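Local structure of probable starch synthase 4, chloroplastic/amyloplastic (Arabidopsis thaliana, 6GNE) at residues 117-122 against 185-190; 325-330 against 354-359; 62-67 against 83-88; 140-145 against 168-173. The protein is a probable plastid starch synthase, a two-domain glycosyltransferase of the GT-B type, modelled here with ADP and glycan bound. One frame throughout, in Å; residues are numbered along the deposited sequence.

Contact 1 (117-122 against 185-190); sequences DFRRFS and ASELGS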
loop_
_atom_site.group_PDB
_atom_site.type_symbol
_atom_site.label_atom_id
_atom_site.label_comp_id
_atom_site.label_asym_id
_atom_site.label_seq_id
_atom_site.Cartn_x
_atom_site.Cartn_y
_atom_site.Cartn_z
ATOM N N ASP A 117 -9.184 -0.721 17.924
ATOM C CA ASP A 117 -9.259 -0.673 16.436
ATOM C C ASP A 117 -10.419 -1.503 15.877
ATOM O O ASP A 117 -11.092 -1.077 14.933
ATOM C CB ASP A 117 -7.943 -1.123 15.758
ATOM C CG ASP A 117 -6.929 0.003 15.589
ATOM O OD1 ASP A 117 -7.221 1.182 15.865
ATOM O OD2 ASP A 117 -5.822 -0.290 15.133
ATOM N N PHE A 118 -10.650 -2.675 16.470
ATOM C CA PHE A 118 -11.696 -3.585 16.024
ATOM C C PHE A 118 -13.065 -2.878 16.020
ATOM O O PHE A 118 -13.826 -2.940 15.032
ATOM C CB PHE A 118 -11.725 -4.837 16.916
ATOM C CG PHE A 118 -12.559 -5.943 16.351
ATOM C CD1 PHE A 118 -13.939 -5.932 16.483
ATOM C CD2 PHE A 118 -11.958 -6.993 15.654
ATOM C CE1 PHE A 118 -14.705 -6.933 15.933
ATOM C CE2 PHE A 118 -12.723 -8.003 15.088
ATOM C CZ PHE A 118 -14.101 -7.971 15.241
ATOM N N ARG A 119 -13.364 -2.213 17.138
ATOM C CA ARG A 119 -14.606 -1.494 17.285
ATOM C C ARG A 119 -14.671 -0.303 16.315
ATOM O O ARG A 119 -15.687 -0.117 15.625
ATOM C CB ARG A 119 -14.801 -1.045 18.733
ATOM C CG ARG A 119 -15.160 -2.194 19.674
ATOM C CD ARG A 119 -15.048 -1.813 21.152
ATOM N NE ARG A 119 -15.834 -0.633 21.511
ATOM C CZ ARG A 119 -17.167 -0.591 21.606
ATOM N NH1 ARG A 119 -17.755 0.551 21.940
ATOM N NH2 ARG A 119 -17.927 -1.656 21.344
ATOM N N ARG A 120 -13.578 0.465 16.263
ATOM C CA ARG A 120 -13.442 1.620 15.380
ATOM C C ARG A 120 -13.819 1.242 13.950
ATOM O O ARG A 120 -14.710 1.841 13.360
ATOM C CB ARG A 120 -12.010 2.172 15.403
ATOM C CG ARG A 120 -11.552 2.825 16.698
ATOM C CD ARG A 120 -10.082 3.222 16.651
ATOM N NE ARG A 120 -9.872 4.401 15.786
ATOM C CZ ARG A 120 -8.800 4.653 15.025
ATOM N NH1 ARG A 120 -7.760 3.819 14.951
ATOM N NH2 ARG A 120 -8.760 5.773 14.307
ATOM N N PHE A 121 -13.192 0.215 13.396
ATOM C CA PHE A 121 -13.398 -0.081 11.974
ATOM C C PHE A 121 -14.629 -0.960 11.649
ATOM O O PHE A 121 -15.202 -0.860 10.557
ATOM C CB PHE A 121 -12.099 -0.600 11.353
ATOM C CG PHE A 121 -10.998 0.439 11.320
ATOM C CD1 PHE A 121 -11.041 1.470 10.392
ATOM C CD2 PHE A 121 -9.937 0.397 12.227
ATOM C CE1 PHE A 121 -10.038 2.423 10.349
ATOM C CE2 PHE A 121 -8.937 1.361 12.203
ATOM C CZ PHE A 121 -8.978 2.375 11.265
ATOM N N SER A 122 -15.050 -1.814 12.571
ATOM C CA SER A 122 -16.341 -2.492 12.410
ATOM C C SER A 122 -17.502 -1.474 12.451
ATOM O O SER A 122 -18.470 -1.613 11.697
ATOM C CB SER A 122 -16.540 -3.618 13.440
ATOM O OG SER A 122 -16.558 -3.116 14.755
ATOM N N ALA A 185 -14.889 -13.466 19.955
ATOM C CA ALA A 185 -16.152 -13.505 19.224
ATOM C C ALA A 185 -17.195 -12.485 19.709
ATOM O O ALA A 185 -17.944 -11.945 18.891
ATOM C CB ALA A 185 -16.734 -14.912 19.257
ATOM N N SER A 186 -17.230 -12.230 21.024
ATOM C CA SER A 186 -18.124 -11.231 21.650
ATOM C C SER A 186 -18.143 -9.911 20.893
ATOM O O SER A 186 -19.203 -9.321 20.688
ATOM C CB SER A 186 -17.689 -10.916 23.090
ATOM O OG SER A 186 -16.977 -11.968 23.724
ATOM N N GLU A 187 -16.953 -9.474 20.490
ATOM C CA GLU A 187 -16.762 -8.205 19.802
ATOM C C GLU A 187 -17.363 -8.105 18.396
ATOM O O GLU A 187 -17.563 -6.986 17.899
ATOM C CB GLU A 187 -15.260 -7.849 19.737
ATOM C CG GLU A 187 -14.664 -7.574 21.117
ATOM C CD GLU A 187 -13.556 -6.543 21.082
ATOM O OE1 GLU A 187 -12.461 -6.900 21.550
ATOM O OE2 GLU A 187 -13.780 -5.399 20.578
ATOM N N LEU A 188 -17.626 -9.243 17.757
ATOM C CA LEU A 188 -18.257 -9.256 16.430
ATOM C C LEU A 188 -19.704 -8.789 16.442
ATOM O O LEU A 188 -20.212 -8.338 15.408
ATOM C CB LEU A 188 -18.186 -10.648 15.780
ATOM C CG LEU A 188 -18.374 -10.673 14.258
ATOM C CD1 LEU A 188 -17.334 -9.819 13.517
ATOM C CD2 LEU A 188 -18.397 -12.094 13.744
ATOM N N GLY A 189 -20.365 -8.921 17.598
ATOM C CA GLY A 189 -21.774 -8.567 17.736
ATOM C C GLY A 189 -22.035 -7.064 17.751
ATOM O O GLY A 189 -23.164 -6.642 17.497
ATOM N N SER A 190 -21.009 -6.265 18.058
ATOM C CA SER A 190 -21.158 -4.816 18.101
ATOM C C SER A 190 -21.729 -4.233 16.801
ATOM O O SER A 190 -22.699 -3.475 16.836
ATOM C CB SER A 190 -19.829 -4.131 18.462
ATOM O OG SER A 190 -19.417 -4.426 19.781
#
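Phe118 holds CG anti to its backbone N (chi1 -167°), which sets CG on the side of Glu187, and the ring beyond it meets that residue, whose own CG stands anti to its carbonyl carbon (chi1 -66°). They meet in the starch synthase catalytic domain of a GT-B glycosyltransferase, where the first turns of helix 117-134 pack on the loop after strand 183-184. Phe118 CE1 comes to 3.5 Å from Glu187 O, and the ring brings its edge to Leu188, with CZ 4.1 Å from CD1. A flat ring suits this buried place, touching Glu187 and Leu188 across the contact; Phe118 and Phe151 also meet edge-to-face. Glu187, bent at chi2, lies across Arg119 at about a right angle and touches its aliphatic part, OE2 being 3.6 Å from CG. The charged groups stay apart, so any attraction between them acts at a distance. Arg119 NH2 instead forms a salt bridge with Asp76 OD2, while Ser190 OG bonds to Asp76 OD1; one carboxylate thus ties helix to loop. On the helix, Ser122 N and OG reach Phe118 O from opposite faces of its carbonyl plane. Ser190 OG sits at the edge of the Arg119 guanidinium, 3.5 Å from NH2.

Contact 2 (325-330 against 354-359); sequences HLIRHA and REFEGI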
loop_
_atom_site.group_PDB
_atom_site.type_symbol
_atom_site.label_atom_id
_atom_site.label_comp_id
_atom_site.label_asym_id
_atom_site.label_seq_id
_atom_site.Cartn_x
_atom_site.Cartn_y
_atom_site.Cartn_z
ATOM N N HIS A 325 17.244 -5.360 9.693
ATOM C CA HIS A 325 18.633 -5.728 9.967
ATOM C C HIS A 325 19.478 -5.557 8.698
ATOM O O HIS A 325 20.622 -5.097 8.797
ATOM C CB HIS A 325 18.768 -7.153 10.560
ATOM C CG HIS A 325 18.162 -7.290 11.924
ATOM N ND1 HIS A 325 18.553 -6.508 12.989
ATOM C CD2 HIS A 325 17.175 -8.103 12.394
ATOM C CE1 HIS A 325 17.836 -6.829 14.055
ATOM N NE2 HIS A 325 16.994 -7.796 13.720
ATOM N N LEU A 326 18.905 -5.924 7.547
ATOM C CA LEU A 326 19.540 -5.704 6.250
ATOM C C LEU A 326 19.641 -4.237 5.860
ATOM O O LEU A 326 20.619 -3.840 5.252
ATOM C CB LEU A 326 18.832 -6.493 5.133
ATOM C CG LEU A 326 18.941 -8.002 5.305
ATOM C CD1 LEU A 326 18.083 -8.686 4.260
ATOM C CD2 LEU A 326 20.424 -8.458 5.248
ATOM N N ILE A 327 18.646 -3.436 6.216
ATOM C CA ILE A 327 18.709 -2.007 5.986
ATOM C C ILE A 327 19.836 -1.398 6.826
ATOM O O ILE A 327 20.653 -0.636 6.310
ATOM C CB ILE A 327 17.385 -1.317 6.298
ATOM C CG1 ILE A 327 16.337 -1.760 5.262
ATOM C CG2 ILE A 327 17.525 0.185 6.227
ATOM C CD1 ILE A 327 14.903 -1.401 5.592
ATOM N N ARG A 328 19.871 -1.739 8.112
ATOM C CA ARG A 328 20.975 -1.359 8.976
ATOM C C ARG A 328 22.340 -1.716 8.359
ATOM O O ARG A 328 23.217 -0.854 8.291
ATOM C CB ARG A 328 20.844 -2.028 10.317
ATOM C CG ARG A 328 21.900 -1.615 11.326
ATOM C CD ARG A 328 21.982 -2.545 12.504
ATOM N NE ARG A 328 22.492 -1.805 13.662
ATOM C CZ ARG A 328 23.787 -1.569 13.929
ATOM N NH1 ARG A 328 24.121 -0.886 15.031
ATOM N NH2 ARG A 328 24.758 -1.993 13.109
ATOM N N HIS A 329 22.500 -2.960 7.909
ATOM C CA HIS A 329 23.744 -3.411 7.303
ATOM C C HIS A 329 24.095 -2.609 6.074
ATOM O O HIS A 329 25.239 -2.245 5.866
ATOM C CB HIS A 329 23.696 -4.897 6.937
ATOM C CG HIS A 329 24.889 -5.360 6.154
ATOM N ND1 HIS A 329 26.157 -5.366 6.680
ATOM C CD2 HIS A 329 25.010 -5.805 4.876
ATOM C CE1 HIS A 329 27.009 -5.815 5.770
ATOM N NE2 HIS A 329 26.339 -6.093 4.665
ATOM N N ALA A 330 23.101 -2.339 5.247
ATOM C CA ALA A 330 23.287 -1.619 3.987
ATOM C C ALA A 330 23.833 -0.215 4.181
ATOM O O ALA A 330 24.530 0.276 3.308
ATOM C CB ALA A 330 21.971 -1.551 3.225
ATOM N N ARG A 354 14.675 3.302 18.440
ATOM C CA ARG A 354 15.849 3.543 19.293
ATOM C C ARG A 354 17.168 3.099 18.581
ATOM O O ARG A 354 18.174 3.796 18.635
ATOM C CB ARG A 354 15.618 2.810 20.619
ATOM C CG ARG A 354 16.437 3.231 21.815
ATOM C CD ARG A 354 15.677 3.071 23.115
ATOM N NE ARG A 354 15.263 1.668 23.303
ATOM C CZ ARG A 354 14.010 1.187 23.288
ATOM N NH1 ARG A 354 12.925 1.971 23.178
ATOM N NH2 ARG A 354 13.822 -0.130 23.452
ATOM N N GLU A 355 17.133 1.968 17.882
ATOM C CA GLU A 355 18.301 1.415 17.177
ATOM C C GLU A 355 18.739 2.337 16.031
ATOM O O GLU A 355 19.935 2.607 15.864
ATOM C CB GLU A 355 17.974 0.008 16.637
ATOM C CG GLU A 355 19.129 -0.852 16.102
ATOM C CD GLU A 355 18.621 -2.010 15.202
ATOM O OE1 GLU A 355 19.317 -2.417 14.225
ATOM O OE2 GLU A 355 17.490 -2.529 15.422
ATOM N N PHE A 356 17.773 2.835 15.262
ATOM C CA PHE A 356 18.062 3.760 14.171
ATOM C C PHE A 356 18.430 5.156 14.667
ATOM O O PHE A 356 19.276 5.812 14.072
ATOM C CB PHE A 356 16.918 3.782 13.138
ATOM C CG PHE A 356 16.959 2.614 12.202
ATOM C CD1 PHE A 356 16.434 1.375 12.579
ATOM C CD2 PHE A 356 17.610 2.710 10.993
ATOM C CE1 PHE A 356 16.519 0.277 11.762
ATOM C CE2 PHE A 356 17.707 1.599 10.160
ATOM C CZ PHE A 356 17.148 0.390 10.546
ATOM N N GLU A 357 17.805 5.593 15.756
ATOM C CA GLU A 357 18.149 6.858 16.402
ATOM C C GLU A 357 19.632 6.902 16.795
ATOM O O GLU A 357 20.256 7.956 16.704
ATOM C CB GLU A 357 17.279 7.120 17.648
ATOM C CG GLU A 357 15.992 7.886 17.329
ATOM C CD GLU A 357 14.947 7.904 18.451
ATOM O OE1 GLU A 357 13.800 8.296 18.140
ATOM O OE2 GLU A 357 15.253 7.540 19.620
ATOM N N GLY A 358 20.171 5.751 17.231
ATOM C CA GLY A 358 21.595 5.609 17.574
ATOM C C GLY A 358 22.513 5.737 16.372
ATOM O O GLY A 358 23.536 6.417 16.412
ATOM N N ILE A 359 22.119 5.095 15.285
ATOM C CA ILE A 359 22.850 5.188 14.021
ATOM C C ILE A 359 22.821 6.627 13.491
ATOM O O ILE A 359 23.800 7.108 12.941
ATOM C CB ILE A 359 22.271 4.232 12.964
ATOM C CG1 ILE A 359 22.466 2.779 13.395
ATOM C CG2 ILE A 359 22.954 4.455 11.627
ATOM C CD1 ILE A 359 21.552 1.797 12.737
#
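Arg328 and Phe356 mark the level at which the two backbones come nearest, their CA atoms 7.9 Å apart. The segments 325-330 and 354-359 are helical and practically parallel, with 3° between their N-to-C directions. Their axes stay 11.8 Å apart, so the space between them is bridged by long side chains rather than by backbone against backbone. Arg328 is the main bridge. Its CG is anti to the backbone N (chi1 -176°), and the chain continues extended as far as NE, crossing the side chain of Glu355 at about a right angle. Glu355 is likewise extended, and its OE1 forms a salt bridge with Arg328 NE at 3.3 Å, lying at the edge of the guanidinium and in its plane. Carboxylate and guanidinium are nearly coplanar, 25° apart.

The helices belong to the Rossmann-like C-terminal half of the GT-B fold: helix 324-336 connects strand 311-317 to strand 340-346, and helix 350-362 leads from there to strand 369-372, two successive beta-alpha-beta crossovers. Closer to the sheet the contact turns apolar, as befits residues with strands beneath them. Ile327 CG2 meets Phe356 CE2 at 4.2 Å, the two side chains crossing at about a right angle; Ile327 also touches Cys314 and Thr316, and Phe356 touches Leu343. Ile359 packs against Arg328: its CD1 lies 3.7 Å from Arg328 CG and over one face of the guanidinium near NE.

Contact 3 (62-67 against 83-88); sequences RDLRAL and KIWIGT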
loop_
_atom_site.group_PDB
_atom_site.type_symbol
_atom_site.label_atom_id
_atom_site.label_comp_id
_atom_site.label_asym_id
_atom_site.label_seq_id
_atom_site.Cartn_x
_atom_site.Cartn_y
_atom_site.Cartn_z
ATOM N N ARG A 62 -10.822 19.180 -2.456
ATOM C CA ARG A 62 -11.633 20.255 -3.023
ATOM C C ARG A 62 -13.074 20.153 -2.539
ATOM O O ARG A 62 -13.563 19.049 -2.254
ATOM C CB ARG A 62 -11.650 20.160 -4.552
ATOM C CG ARG A 62 -10.307 19.982 -5.223
ATOM C CD ARG A 62 -9.437 21.218 -5.128
ATOM N NE ARG A 62 -8.095 20.857 -5.557
ATOM C CZ ARG A 62 -6.967 20.919 -4.830
ATOM N NH1 ARG A 62 -6.934 21.378 -3.580
ATOM N NH2 ARG A 62 -5.839 20.520 -5.396
ATOM N N ASP A 63 -13.761 21.293 -2.474
ATOM C CA ASP A 63 -15.194 21.338 -2.196
ATOM C C ASP A 63 -15.608 20.465 -1.017
ATOM O O ASP A 63 -16.564 19.740 -1.106
ATOM C CB ASP A 63 -16.010 20.932 -3.442
ATOM C CG ASP A 63 -15.526 21.581 -4.706
ATOM O OD1 ASP A 63 -15.771 22.778 -4.872
ATOM O OD2 ASP A 63 -14.927 20.883 -5.554
ATOM N N LEU A 64 -14.873 20.531 0.080
ATOM C CA LEU A 64 -15.193 19.773 1.274
ATOM C C LEU A 64 -16.342 20.423 1.980
ATOM O O LEU A 64 -16.276 21.614 2.270
ATOM C CB LEU A 64 -13.996 19.738 2.208
ATOM C CG LEU A 64 -14.200 19.025 3.520
ATOM C CD1 LEU A 64 -14.515 17.581 3.238
ATOM C CD2 LEU A 64 -12.969 19.163 4.380
ATOM N N ARG A 65 -17.394 19.660 2.256
ATOM C CA ARG A 65 -18.577 20.216 2.940
ATOM C C ARG A 65 -19.318 19.160 3.687
ATOM O O ARG A 65 -19.291 17.987 3.310
ATOM C CB ARG A 65 -19.529 20.979 2.007
ATOM C CG ARG A 65 -19.496 20.516 0.566
ATOM C CD ARG A 65 -20.263 21.400 -0.425
ATOM N NE ARG A 65 -21.198 20.506 -1.127
ATOM C CZ ARG A 65 -22.471 20.259 -0.769
ATOM N NH1 ARG A 65 -23.055 20.884 0.269
ATOM N NH2 ARG A 65 -23.179 19.361 -1.457
ATOM N N ALA A 66 -19.935 19.609 4.778
ATOM C CA ALA A 66 -20.755 18.770 5.632
ATOM C C ALA A 66 -22.156 18.820 5.100
ATOM O O ALA A 66 -22.703 19.900 4.900
ATOM C CB ALA A 66 -20.719 19.250 7.080
ATOM N N LEU A 67 -22.729 17.646 4.849
ATOM C CA LEU A 67 -24.083 17.550 4.350
ATOM C C LEU A 67 -25.040 17.743 5.498
ATOM O O LEU A 67 -24.707 17.512 6.670
ATOM C CB LEU A 67 -24.321 16.199 3.686
ATOM C CG LEU A 67 -23.491 15.947 2.428
ATOM C CD1 LEU A 67 -23.858 14.555 1.895
ATOM C CD2 LEU A 67 -23.654 17.052 1.365
ATOM N N LYS A 83 -22.224 12.500 10.959
ATOM C CA LYS A 83 -22.094 13.624 10.004
ATOM C C LYS A 83 -21.429 13.082 8.744
ATOM O O LYS A 83 -20.386 12.461 8.827
ATOM C CB LYS A 83 -21.217 14.810 10.533
ATOM C CG LYS A 83 -21.954 16.060 10.989
ATOM C CD LYS A 83 -22.858 15.760 12.192
ATOM C CE LYS A 83 -24.254 16.435 12.183
ATOM N NZ LYS A 83 -24.325 17.663 13.024
ATOM N N ILE A 84 -22.037 13.337 7.591
ATOM C CA ILE A 84 -21.475 12.949 6.302
ATOM C C ILE A 84 -20.835 14.174 5.633
ATOM O O ILE A 84 -21.451 15.261 5.565
ATOM C CB ILE A 84 -22.558 12.347 5.384
ATOM C CG1 ILE A 84 -23.304 11.213 6.111
ATOM C CG2 ILE A 84 -21.960 11.826 4.081
ATOM C CD1 ILE A 84 -22.407 10.184 6.779
ATOM N N TRP A 85 -19.597 13.989 5.157
ATOM C CA TRP A 85 -18.890 15.028 4.419
ATOM C C TRP A 85 -18.656 14.546 3.001
ATOM O O TRP A 85 -18.476 13.353 2.803
ATOM C CB TRP A 85 -17.544 15.329 5.073
ATOM C CG TRP A 85 -17.611 15.884 6.450
ATOM C CD1 TRP A 85 -18.050 15.243 7.573
ATOM C CD2 TRP A 85 -17.228 17.196 6.864
ATOM N NE1 TRP A 85 -17.966 16.068 8.650
ATOM C CE2 TRP A 85 -17.459 17.275 8.247
ATOM C CE3 TRP A 85 -16.686 18.301 6.205
ATOM C CZ2 TRP A 85 -17.186 18.432 8.987
ATOM C CZ3 TRP A 85 -16.413 19.424 6.925
ATOM C CH2 TRP A 85 -16.684 19.492 8.307
ATOM N N ILE A 86 -18.637 15.466 2.028
ATOM C CA ILE A 86 -18.162 15.106 0.681
ATOM C C ILE A 86 -17.096 16.044 0.217
ATOM O O ILE A 86 -17.043 17.176 0.630
ATOM C CB ILE A 86 -19.271 15.034 -0.416
ATOM C CG1 ILE A 86 -19.779 16.418 -0.827
ATOM C CG2 ILE A 86 -20.433 14.175 0.054
ATOM C CD1 ILE A 86 -21.005 16.403 -1.734
ATOM N N GLY A 87 -16.285 15.552 -0.691
ATOM C CA GLY A 87 -15.198 16.306 -1.246
ATOM C C GLY A 87 -14.670 15.572 -2.435
ATOM O O GLY A 87 -15.075 14.445 -2.710
ATOM N N THR A 88 -13.759 16.202 -3.144
ATOM C CA THR A 88 -13.187 15.598 -4.331
ATOM C C THR A 88 -11.693 15.540 -4.113
ATOM O O THR A 88 -11.063 16.548 -3.781
ATOM C CB THR A 88 -13.560 16.389 -5.578
ATOM O OG1 THR A 88 -14.998 16.441 -5.682
ATOM C CG2 THR A 88 -13.012 15.723 -6.824
HETATM O O HOH W 1 -24.438 14.980 7.812
#
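Ala66 CB stands squarely over one face of Trp85, 3.9 Å from the centroid of the six-membered ring and 7° off its normal, a CH-pi contact in a non-hydrogen-bonded antiparallel pair. A small methyl lets the six-membered ring lie close over the strand. Leu64 adds its CG, 3.7 Å from Trp85 CE3. On the other face of this hairpin, Leu67 CD1 packs 4.0 Å from Ile84 CG2 and 3.9 Å from Ile86 CG2, while Arg65 runs side by side with Ile86, pointing the same way.

Behind these side chains stands the backbone ladder. Arg65 with Ile86 and Arg62 with Thr88 are hydrogen-bonded pairs, each closed by two N-H...O bonds, and Leu67 N adds one to Ile84 O at 2.8 Å. Between the pairs Asp63 and Leu64 face Gly87 alone: a beta bulge, where Asp63 turns the chain with positive phi and Gly87, with no side chain, lets Arg62 O lie close to its CA. Beyond Leu67, a water donates to Leu67 O and accepts from Ile84 N.

Farther out, Trp85 NE1 bonds to Glu98 OE1 on strand 92-100, which limits the rotation of the indole, and Lys52 makes a cation-pi contact with the ring. Cohesion thus rests on five main-chain bonds and on the packing of Ala66 on Trp85 and Leu67 on the isoleucines, with the nearby ammonium and carboxylate perhaps polarising the indole.

Contact 4 (140-145 against 168-173); sequences DIIHCH and ARICFT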
loop_
_atom_site.group_PDB
_atom_site.type_symbol
_atom_site.label_atom_id
_atom_site.label_comp_id
_atom_site.label_asym_id
_atom_site.label_seq_id
_atom_site.Cartn_x
_atom_site.Cartn_y
_atom_site.Cartn_z
ATOM N N ASP A 140 -23.122 -1.554 -8.524
ATOM C CA ASP A 140 -22.885 -2.840 -9.128
ATOM C C ASP A 140 -21.801 -3.604 -8.377
ATOM O O ASP A 140 -21.883 -4.827 -8.287
ATOM C CB ASP A 140 -22.428 -2.668 -10.578
ATOM C CG ASP A 140 -23.439 -1.908 -11.444
ATOM O OD1 ASP A 140 -24.585 -2.384 -11.639
ATOM O OD2 ASP A 140 -23.051 -0.834 -11.952
ATOM N N ILE A 141 -20.765 -2.877 -7.897
ATOM C CA ILE A 141 -19.594 -3.438 -7.182
ATOM C C ILE A 141 -19.355 -2.645 -5.928
ATOM O O ILE A 141 -19.322 -1.433 -5.967
ATOM C CB ILE A 141 -18.293 -3.334 -8.003
ATOM C CG1 ILE A 141 -18.364 -4.152 -9.294
ATOM C CG2 ILE A 141 -17.070 -3.757 -7.174
ATOM C CD1 ILE A 141 -18.363 -5.668 -9.126
ATOM N N ILE A 142 -19.179 -3.335 -4.815
ATOM C CA ILE A 142 -18.636 -2.746 -3.599
ATOM C C ILE A 142 -17.305 -3.480 -3.382
ATOM O O ILE A 142 -17.260 -4.736 -3.264
ATOM C CB ILE A 142 -19.596 -2.846 -2.371
ATOM C CG1 ILE A 142 -20.864 -2.028 -2.632
ATOM C CG2 ILE A 142 -18.936 -2.324 -1.102
ATOM C CD1 ILE A 142 -22.009 -2.334 -1.690
ATOM N N HIS A 143 -16.224 -2.691 -3.357
ATOM C CA HIS A 143 -14.876 -3.213 -3.225
ATOM C C HIS A 143 -14.335 -2.792 -1.869
ATOM O O HIS A 143 -14.145 -1.625 -1.637
ATOM C CB HIS A 143 -14.035 -2.678 -4.379
ATOM C CG HIS A 143 -12.725 -3.367 -4.558
ATOM N ND1 HIS A 143 -12.040 -3.339 -5.746
ATOM C CD2 HIS A 143 -11.976 -4.119 -3.712
ATOM C CE1 HIS A 143 -10.905 -4.008 -5.618
ATOM N NE2 HIS A 143 -10.848 -4.499 -4.394
ATOM N N CYS A 144 -14.091 -3.734 -0.971
ATOM C CA CYS A 144 -13.532 -3.399 0.333
ATOM C C CYS A 144 -12.057 -3.841 0.490
ATOM O O CYS A 144 -11.578 -4.696 -0.247
ATOM C CB CYS A 144 -14.440 -3.933 1.442
ATOM S SG CYS A 144 -14.725 -5.721 1.483
ATOM N N HIS A 145 -11.336 -3.230 1.430
ATOM C CA HIS A 145 -9.860 -3.398 1.579
ATOM C C HIS A 145 -9.395 -3.759 2.996
ATOM O O HIS A 145 -9.635 -3.023 3.953
ATOM C CB HIS A 145 -9.182 -2.131 1.117
ATOM C CG HIS A 145 -9.521 -1.780 -0.293
ATOM N ND1 HIS A 145 -8.709 -2.120 -1.360
ATOM C CD2 HIS A 145 -10.621 -1.202 -0.829
ATOM C CE1 HIS A 145 -9.273 -1.713 -2.485
ATOM N NE2 HIS A 145 -10.438 -1.162 -2.189
ATOM N N ALA A 168 -25.348 -5.270 -5.649
ATOM C CA ALA A 168 -23.903 -5.336 -5.767
ATOM C C ALA A 168 -23.306 -6.721 -5.604
ATOM O O ALA A 168 -23.814 -7.563 -4.892
ATOM C CB ALA A 168 -23.268 -4.393 -4.767
ATOM N N ARG A 169 -22.207 -6.927 -6.309
ATOM C CA ARG A 169 -21.215 -7.953 -6.005
ATOM C C ARG A 169 -20.154 -7.367 -5.065
ATOM O O ARG A 169 -19.809 -6.188 -5.175
ATOM C CB ARG A 169 -20.490 -8.368 -7.274
ATOM C CG ARG A 169 -20.884 -9.677 -7.885
ATOM C CD ARG A 169 -22.208 -9.638 -8.593
ATOM N NE ARG A 169 -23.232 -10.245 -7.763
ATOM C CZ ARG A 169 -23.414 -11.562 -7.613
ATOM N NH1 ARG A 169 -22.577 -12.438 -8.192
ATOM N NH2 ARG A 169 -24.429 -12.008 -6.856
ATOM N N ILE A 170 -19.605 -8.220 -4.200
ATOM C CA ILE A 170 -18.583 -7.815 -3.233
ATOM C C ILE A 170 -17.208 -8.280 -3.701
ATOM O O ILE A 170 -17.007 -9.456 -4.045
ATOM C CB ILE A 170 -18.885 -8.351 -1.808
ATOM C CG1 ILE A 170 -20.329 -8.010 -1.377
ATOM C CG2 ILE A 170 -17.894 -7.799 -0.787
ATOM C CD1 ILE A 170 -20.696 -6.557 -1.527
ATOM N N CYS A 171 -16.273 -7.331 -3.750
ATOM C CA CYS A 171 -14.871 -7.618 -4.002
ATOM C C CYS A 171 -14.107 -7.293 -2.731
ATOM O O CYS A 171 -14.343 -6.267 -2.073
ATOM C CB CYS A 171 -14.355 -6.797 -5.180
ATOM S SG CYS A 171 -12.646 -7.134 -5.714
ATOM N N PHE A 172 -13.205 -8.196 -2.365
ATOM C CA PHE A 172 -12.302 -7.976 -1.225
ATOM C C PHE A 172 -10.852 -8.092 -1.654
ATOM O O PHE A 172 -10.466 -9.079 -2.256
ATOM C CB PHE A 172 -12.597 -8.980 -0.125
ATOM C CG PHE A 172 -11.656 -8.885 1.023
ATOM C CD1 PHE A 172 -11.651 -7.778 1.822
ATOM C CD2 PHE A 172 -10.795 -9.920 1.325
ATOM C CE1 PHE A 172 -10.795 -7.671 2.892
ATOM C CE2 PHE A 172 -9.941 -9.843 2.407
ATOM C CZ PHE A 172 -9.940 -8.705 3.188
ATOM N N THR A 173 -10.061 -7.073 -1.379
ATOM C CA THR A 173 -8.621 -7.143 -1.595
ATOM C C THR A 173 -7.936 -7.207 -0.212
ATOM O O THR A 173 -8.189 -6.344 0.626
ATOM C CB THR A 173 -8.139 -5.953 -2.432
ATOM O OG1 THR A 173 -8.733 -6.012 -3.727
ATOM C CG2 THR A 173 -6.606 -5.944 -2.580
#
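A beta-alpha-beta crossover in the Rossmann-like N-terminal domain of the GT-B fold sets strand 141-145 beside strand 169-174, Ile142 next to Ile170 and His143 next to Cys171. The strands are parallel and in regular register, with backbone bonds passing back and forth from Arg169 N to Asp140 O through Thr173 N to Cys144 O. His143 is gripped closely. CG is anti to the backbone N (chi1 -167°), and the ring beyond it lies against the neighbouring strand, where Cys171 SG sits over the centre of one face, 3.5 Å from the centroid. The opposite face carries His145 NE2, offset toward the rim. Edge-on, His143 NE2 and Thr173 OG1 share a nearly straight 2.7 Å hydrogen bond, while ND1 bonds to Tyr494 OH, fixing the imidazole at both nitrogens. Thr173 OG1 also bonds to Thr227 OG1, and His145 has His14 and His175 as partners: a buried polar network in which hydroxyls and imidazoles satisfy one another. The face bearing Ile142 and Ile170 is apolar, suiting its cover of helix 152-160; Ile142 CD1 lies 3.9 Å from Ala168 CB. Farther along it, Cys144 SG touches Phe172 at the ring edge, 3.7 Å from CD1.

Contacts 1, 3 and 4 lie in the starch synthase catalytic domain, whereas contact 2 belongs to the second glycosyltransferase domain, its centre about 40 Å from that of contact 4 on the opposite side of the chain's centre. Contacts 3 and 4 reach the same mixed sheet, 23 Å apart between centres. Contact 4 is nested in the chain within contact 1; their centres are 20 Å apart and their nearest atoms about 8 Å, so they do not touch. The side chain of Arg169 comes about 4 Å from a bound glucose and that of Thr173 about 6 Å from AC1. The side chains of Phe118, about 9 Å from a glucose, and Ile327, about 10 Å from ADP, are outside direct contact.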